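Hypothetical protein Atu1540 (Agrobacterium tumefaciens str. C58, PDB 2HWJ) is of unknown function but may be a ParB-like nuclease that acts on nucleic acid. Local coordinates at the interface of chains A and B and the interface of chains A and C. Residues are numbered along the deposited sequence; one frame, centred on the assembly and turned at random. Chains: chain A/B/C, Hypothetical protein Atu1540.

Contact 1: the interface of chains A and B. Residues chain A 144-147, 151; chain B 202-204.
Two flat groups meet here, the guanidinium of A:Arg144 and the carboxylate of B:Glu204, their planes 55° apart. OE2 of B:Glu204 lies close to the guanidinium plane and accepts the N-H of NH1 on its syn lone pair, in a salt bridge that is also a hydrogen bond. The pairing is twisted: OE1 is near NH1 too, but the N-H does not point to it. A:Met145, a selenomethionine standing for the natural methionine, crosses the glutamate at about a right angle; its unbranched, flexible chain bends at chi2 and chi3, so that CG and CE both flank OE1. A:Lys151 brings CE near OE2, while its NZ stays 4.7 Å from OE2 of B:Glu204, where its charge may still favour an ionised carboxylate. B:Glu204 extends beyond CG (chi2 178°), a reach that suits the C-terminal tail of chain B docking on the end of helix 135-146. The absence of side chains on B:Gly202 and A:Gly147 probably allows their close passage, and a water links the carbonyls of A:Arg144 and B:Gly202. This patch of a two-fold interface in the deposited assembly may help hold the pair together. Backbone joins in: N of B:Glu204 donates an almost straight bond (169° at H) to O of A:Met145 at 3.1 Å.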
# COMPACT_ATOMS: atom_id res chain seq x y z
N ARG A 144 19.32 8.08 8.32
CA ARG A 144 18.82 7.80 7.02
C ARG A 144 19.55 8.67 6.04
O ARG A 144 19.90 8.24 4.95
CB ARG A 144 17.34 8.02 6.91
CG ARG A 144 16.79 7.34 5.66
CD ARG A 144 15.59 8.02 5.06
NE ARG A 144 14.97 8.91 6.02
CZ ARG A 144 14.83 10.20 5.81
NH1 ARG A 144 15.22 10.69 4.63
NH2 ARG A 144 14.28 10.98 6.76
N MSE A 145 19.79 9.90 6.47
CA MSE A 145 20.33 10.90 5.63
C MSE A 145 21.71 10.43 5.30
O MSE A 145 22.31 10.88 4.29
CB MSE A 145 20.42 12.14 6.45
CG MSE A 145 20.22 13.36 5.69
SE MSE A 145 18.86 14.43 6.65
CE MSE A 145 17.94 15.08 4.92
N ALA A 146 22.24 9.54 6.13
CA ALA A 146 23.61 9.09 5.92
C ALA A 146 23.68 7.87 5.02
O ALA A 146 24.69 7.58 4.42
CB ALA A 146 24.35 8.85 7.25
N GLY A 147 22.60 7.14 4.91
CA GLY A 147 22.56 6.05 3.98
C GLY A 147 22.40 4.79 4.78
O GLY A 147 22.62 3.75 4.29
N LYS A 151 14.14 5.27 2.56
CA LYS A 151 12.74 5.72 2.64
C LYS A 151 11.85 4.58 2.15
O LYS A 151 12.21 3.85 1.27
CB LYS A 151 12.46 6.98 1.80
CG LYS A 151 13.31 8.19 2.18
CD LYS A 151 12.62 9.56 1.92
CE LYS A 151 13.63 10.66 1.42
NZ LYS A 151 13.10 11.66 0.38
N GLY B 202 21.57 5.29 -0.63
CA GLY B 202 22.79 6.03 -0.62
C GLY B 202 22.74 7.24 0.26
O GLY B 202 21.77 7.42 0.97
N VAL B 203 23.78 8.06 0.21
CA VAL B 203 23.85 9.27 1.05
C VAL B 203 23.01 10.37 0.40
O VAL B 203 23.02 10.52 -0.82
CB VAL B 203 25.32 9.68 1.34
CG1 VAL B 203 25.44 11.07 2.04
CG2 VAL B 203 26.01 8.59 2.11
N GLU B 204 22.25 11.10 1.20
CA GLU B 204 21.20 12.00 0.71
C GLU B 204 21.80 13.36 0.40
O GLU B 204 21.64 14.28 1.20
CB GLU B 204 20.01 12.13 1.74
CG GLU B 204 18.97 10.94 1.81
CD GLU B 204 17.81 11.09 2.89
OE1 GLU B 204 17.85 11.98 3.80
OE2 GLU B 204 16.84 10.30 2.86
O HOH W 1 18.94 7.02 2.25

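Contact 2: the interface of chains A and C. Residues chain A 47-52, 84; chain C 6-9.
Backbone pairing sets the frame of this interface between a loop leading into strand 52-57 of chain A and the N-terminal segment of chain C, and it probably helps hold the A–C pair. A:His51 and C:Arg8 form an antiparallel beta bridge. N of A:Ile52 donates to O of C:Pro7 at 3.2 Å, from above the carbonyl plane, and N of C:Leu9 gives a weak bond to O of A:Asn50 at 3.0 Å. Proline suits its place because the pairing asks for its carbonyl and not for an N-H.

C:Arg8 makes a polar side-chain contact. Its chain runs extended from CG to NE, and NH1 of C:Arg8 donates to O of A:Gly49 at 2.9 Å, within the carbonyl plane and near the guanidinium plane. Glycine suits a place after a cis peptide and probably eases the approach of the guanidinium to its carbonyl. A:His51 lies alongside the arginine, pointing the same way, with NE2 over the rim of one guanidinium face; the planes are 41° apart, so this is an oblique overlap and not a parallel stack.

Apolar packing is supplied by branched side chains. CD1 of A:Ile52 lies against the CA and CB of C:Leu9. The leucine, its CG anti to the backbone N (chi1 170°), turns toward chain A and crosses A:Leu84 at about a right angle, with CD2 of C:Leu9 3.6 Å from CD1 of A:Leu84.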
# COMPACT_ATOMS: atom_id res chain seq x y z
N PHE A 47 2.95 33.42 -3.99
CA PHE A 47 2.90 32.16 -3.21
C PHE A 47 3.74 31.01 -3.78
O PHE A 47 4.10 30.10 -3.06
CB PHE A 47 1.46 31.66 -3.13
CG PHE A 47 0.61 32.37 -2.12
CD1 PHE A 47 1.20 33.19 -1.13
CD2 PHE A 47 -0.79 32.21 -2.13
CE1 PHE A 47 0.41 33.83 -0.18
CE2 PHE A 47 -1.59 32.85 -1.19
CZ PHE A 47 -0.99 33.66 -0.20
N LEU A 48 3.97 31.02 -5.09
CA LEU A 48 4.88 30.08 -5.76
C LEU A 48 6.26 30.43 -5.29
O LEU A 48 6.69 31.57 -5.50
CB LEU A 48 4.79 30.32 -7.29
CG LEU A 48 3.47 30.13 -8.10
CD1 LEU A 48 2.20 30.72 -7.43
CD2 LEU A 48 3.62 30.66 -9.52
N GLY A 49 7.03 29.55 -4.65
CA GLY A 49 6.79 28.16 -4.34
C GLY A 49 7.22 27.96 -2.89
O GLY A 49 8.34 27.53 -2.57
N ASN A 50 6.28 28.30 -2.00
CA ASN A 50 6.38 27.92 -0.64
C ASN A 50 5.90 26.53 -0.44
O ASN A 50 5.32 25.92 -1.33
CB ASN A 50 5.50 28.79 0.22
CG ASN A 50 5.61 30.21 -0.14
OD1 ASN A 50 4.67 30.99 0.08
ND2 ASN A 50 6.74 30.58 -0.70
N HIS A 51 6.11 26.08 0.78
CA HIS A 51 5.77 24.74 1.19
C HIS A 51 4.30 24.69 1.34
O HIS A 51 3.65 25.69 1.70
CB HIS A 51 6.45 24.40 2.52
CG HIS A 51 7.90 24.73 2.52
ND1 HIS A 51 8.38 25.95 2.99
CD2 HIS A 51 8.97 24.08 1.97
CE1 HIS A 51 9.70 25.98 2.81
NE2 HIS A 51 10.07 24.88 2.18
N ILE A 52 3.79 23.50 1.04
CA ILE A 52 2.41 23.13 1.19
C ILE A 52 2.48 21.97 2.10
O ILE A 52 3.27 21.08 1.88
CB ILE A 52 1.84 22.53 -0.12
CG1 ILE A 52 2.68 23.01 -1.26
CG2 ILE A 52 0.34 22.86 -0.25
CD1 ILE A 52 1.94 23.01 -2.72
N LEU A 84 0.86 27.28 3.38
CA LEU A 84 -0.11 26.70 2.46
C LEU A 84 -0.39 25.29 2.84
O LEU A 84 0.51 24.59 3.39
CB LEU A 84 0.48 26.65 1.09
CG LEU A 84 0.90 28.01 0.55
CD1 LEU A 84 1.44 27.84 -0.83
CD2 LEU A 84 -0.24 29.06 0.67
N GLU C 6 9.58 19.14 2.40
CA GLU C 6 9.81 19.25 0.94
C GLU C 6 8.74 19.99 0.05
O GLU C 6 9.08 21.03 -0.52
CB GLU C 6 10.19 17.87 0.30
CG GLU C 6 11.68 17.64 0.10
CD GLU C 6 12.38 17.15 1.39
OE1 GLU C 6 13.61 17.34 1.49
OE2 GLU C 6 11.71 16.59 2.31
N PRO C 7 7.50 19.44 -0.10
CA PRO C 7 6.72 19.82 -1.28
C PRO C 7 6.50 21.31 -1.36
O PRO C 7 6.28 21.97 -0.31
CB PRO C 7 5.38 19.09 -1.09
CG PRO C 7 5.67 17.96 -0.22
CD PRO C 7 6.72 18.51 0.74
N ARG C 8 6.58 21.84 -2.58
CA ARG C 8 6.31 23.22 -2.81
C ARG C 8 5.18 23.39 -3.83
O ARG C 8 4.67 22.44 -4.42
CB ARG C 8 7.57 23.97 -3.23
CG ARG C 8 8.79 23.70 -2.29
CD ARG C 8 10.07 24.32 -2.83
NE ARG C 8 11.18 24.43 -1.87
CZ ARG C 8 11.33 25.44 -1.01
NH1 ARG C 8 10.45 26.43 -0.91
NH2 ARG C 8 12.38 25.46 -0.21
N LEU C 9 4.75 24.62 -3.99
CA LEU C 9 3.65 24.88 -4.83
C LEU C 9 4.21 25.39 -6.13
O LEU C 9 5.16 26.16 -6.09
CB LEU C 9 2.82 25.95 -4.18
CG LEU C 9 1.71 26.53 -5.05
CD1 LEU C 9 0.70 25.49 -5.41
CD2 LEU C 9 1.03 27.68 -4.38

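Contact 3: the interface of chains A and C. Residues chain A 4-6, 8; chain C 32, 35, 51, 68, 71.
C:Leu71 of helix 69-77 forms the apolar centre, its CG anti to the backbone N (chi1 -174°). CD1 of C:Leu71 lies 3.6 Å from CB of A:Tyr5, and the same methyl backs the C:His51 ring of its own chain, over the centre of one face. A branched aliphatic residue can thus serve both neighbours. The side chains of A:Ile4 and A:Tyr5 are incomplete in the model, so the backbone carries much of what can be read of this contact. Around the centre, C:Lys32 bends at chi3 and chi4 beside A:Tyr5, but its modelled approach is too close to interpret.

Farther out, C:His51 and A:Arg8 repeat, with the chains exchanged, the bridged histidine–arginine pair of the two-fold interface. Histidine suits this position because its ring can lie beside the arginine and still donate: NE2 of C:His51 bonds to O of A:Ile4 at 3.2 Å, the acceptor near the ring plane but the donor well above the carbonyl plane. At the rim, C:Glu35 of helix 26-38, bent at chi2, offers a carboxylate to a backbone N-H: N of A:Ile4 donates to OE2 of C:Glu35 at 2.8 Å, from above the carboxylate plane. Together these contacts hold the N-terminal segment of chain A against chain C, probably helping to stabilise the pair.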
# COMPACT_ATOMS: atom_id res chain seq x y z
N ILE A 4 -16.28 18.58 -9.32
CA ILE A 4 -15.19 19.48 -8.79
C ILE A 4 -13.99 18.72 -8.11
O ILE A 4 -13.36 19.23 -7.18
CB ILE A 4 -15.77 20.60 -7.87
N TYR A 5 -13.79 17.47 -8.55
CA TYR A 5 -12.52 16.66 -8.71
C TYR A 5 -11.24 16.73 -7.94
O TYR A 5 -10.28 16.12 -8.46
CB TYR A 5 -12.13 16.57 -10.17
N GLU A 6 -11.17 17.51 -6.84
CA GLU A 6 -10.28 17.31 -5.66
C GLU A 6 -9.36 18.39 -5.06
O GLU A 6 -9.80 19.54 -4.98
CB GLU A 6 -9.85 15.84 -5.42
CG GLU A 6 -10.97 15.03 -4.70
CD GLU A 6 -12.40 15.56 -5.05
OE1 GLU A 6 -13.12 14.98 -5.94
OE2 GLU A 6 -12.78 16.60 -4.45
N ARG A 8 -7.48 21.19 -2.93
CA ARG A 8 -7.49 22.60 -3.28
C ARG A 8 -6.48 23.23 -2.39
O ARG A 8 -6.13 22.68 -1.34
CB ARG A 8 -8.84 23.24 -3.02
CG ARG A 8 -9.90 22.85 -4.03
CD ARG A 8 -11.19 23.68 -3.85
NE ARG A 8 -12.33 23.14 -4.59
CZ ARG A 8 -12.91 23.76 -5.60
NH1 ARG A 8 -12.43 24.94 -5.97
NH2 ARG A 8 -13.96 23.24 -6.26
N LYS C 32 -17.78 17.24 -14.62
CA LYS C 32 -16.84 18.20 -13.98
C LYS C 32 -16.93 19.63 -14.56
O LYS C 32 -16.88 20.62 -13.81
CB LYS C 32 -15.43 17.72 -13.93
CG LYS C 32 -15.39 16.39 -13.21
CD LYS C 32 -13.94 15.97 -12.93
CE LYS C 32 -13.87 15.70 -11.45
NZ LYS C 32 -14.17 14.27 -11.25
N GLU C 35 -20.17 21.43 -13.17
CA GLU C 35 -19.86 21.92 -11.83
C GLU C 35 -19.06 23.22 -11.73
O GLU C 35 -19.57 24.22 -11.28
CB GLU C 35 -19.02 20.88 -11.17
CG GLU C 35 -19.27 20.75 -9.72
CD GLU C 35 -19.68 19.32 -9.37
OE1 GLU C 35 -20.67 19.18 -8.59
OE2 GLU C 35 -19.04 18.34 -9.90
N HIS C 51 -7.37 24.52 -7.65
CA HIS C 51 -7.14 23.09 -7.70
C HIS C 51 -5.68 22.89 -7.84
O HIS C 51 -5.02 23.72 -8.49
CB HIS C 51 -7.86 22.52 -8.91
CG HIS C 51 -9.31 22.25 -8.66
ND1 HIS C 51 -10.32 23.06 -9.17
CD2 HIS C 51 -9.93 21.29 -7.92
CE1 HIS C 51 -11.49 22.59 -8.77
NE2 HIS C 51 -11.28 21.52 -8.01
N HIS C 68 -5.97 12.94 -12.16
CA HIS C 68 -6.85 14.09 -12.38
C HIS C 68 -6.88 14.65 -13.84
O HIS C 68 -7.13 15.89 -14.06
CB HIS C 68 -6.46 15.23 -11.45
CG HIS C 68 -6.40 14.87 -10.00
ND1 HIS C 68 -7.35 14.08 -9.38
CD2 HIS C 68 -5.50 15.20 -9.04
CE1 HIS C 68 -7.02 13.93 -8.11
NE2 HIS C 68 -5.91 14.60 -7.88
N LEU C 71 -10.23 16.13 -14.55
CA LEU C 71 -10.31 17.51 -14.13
C LEU C 71 -9.47 18.34 -15.03
O LEU C 71 -9.87 19.44 -15.39
CB LEU C 71 -9.76 17.69 -12.77
CG LEU C 71 -9.82 19.02 -12.00
CD1 LEU C 71 -11.26 19.60 -11.85
CD2 LEU C 71 -9.21 18.83 -10.61

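Contact 2 and contact 3, about 20 Å apart between their C-alpha centres, belong to the same two-fold A–C interface and draw on the same two stretches: the N-terminal segment of one chain and the loop carrying His51 of the other, with the chains exchanged. Each subunit therefore lays its N-terminal segment against the partner. Contact 1 joins chain A to chain B through the C-terminal tail and helix 135-146, its C-alpha centre about 24 Å from that of contact 2 and 37 Å from that of contact 3. Chain A thus uses separate surfaces for two partners, consistent with the four-chain deposited assembly, although the structure alone does not show which oligomer forms in the cell.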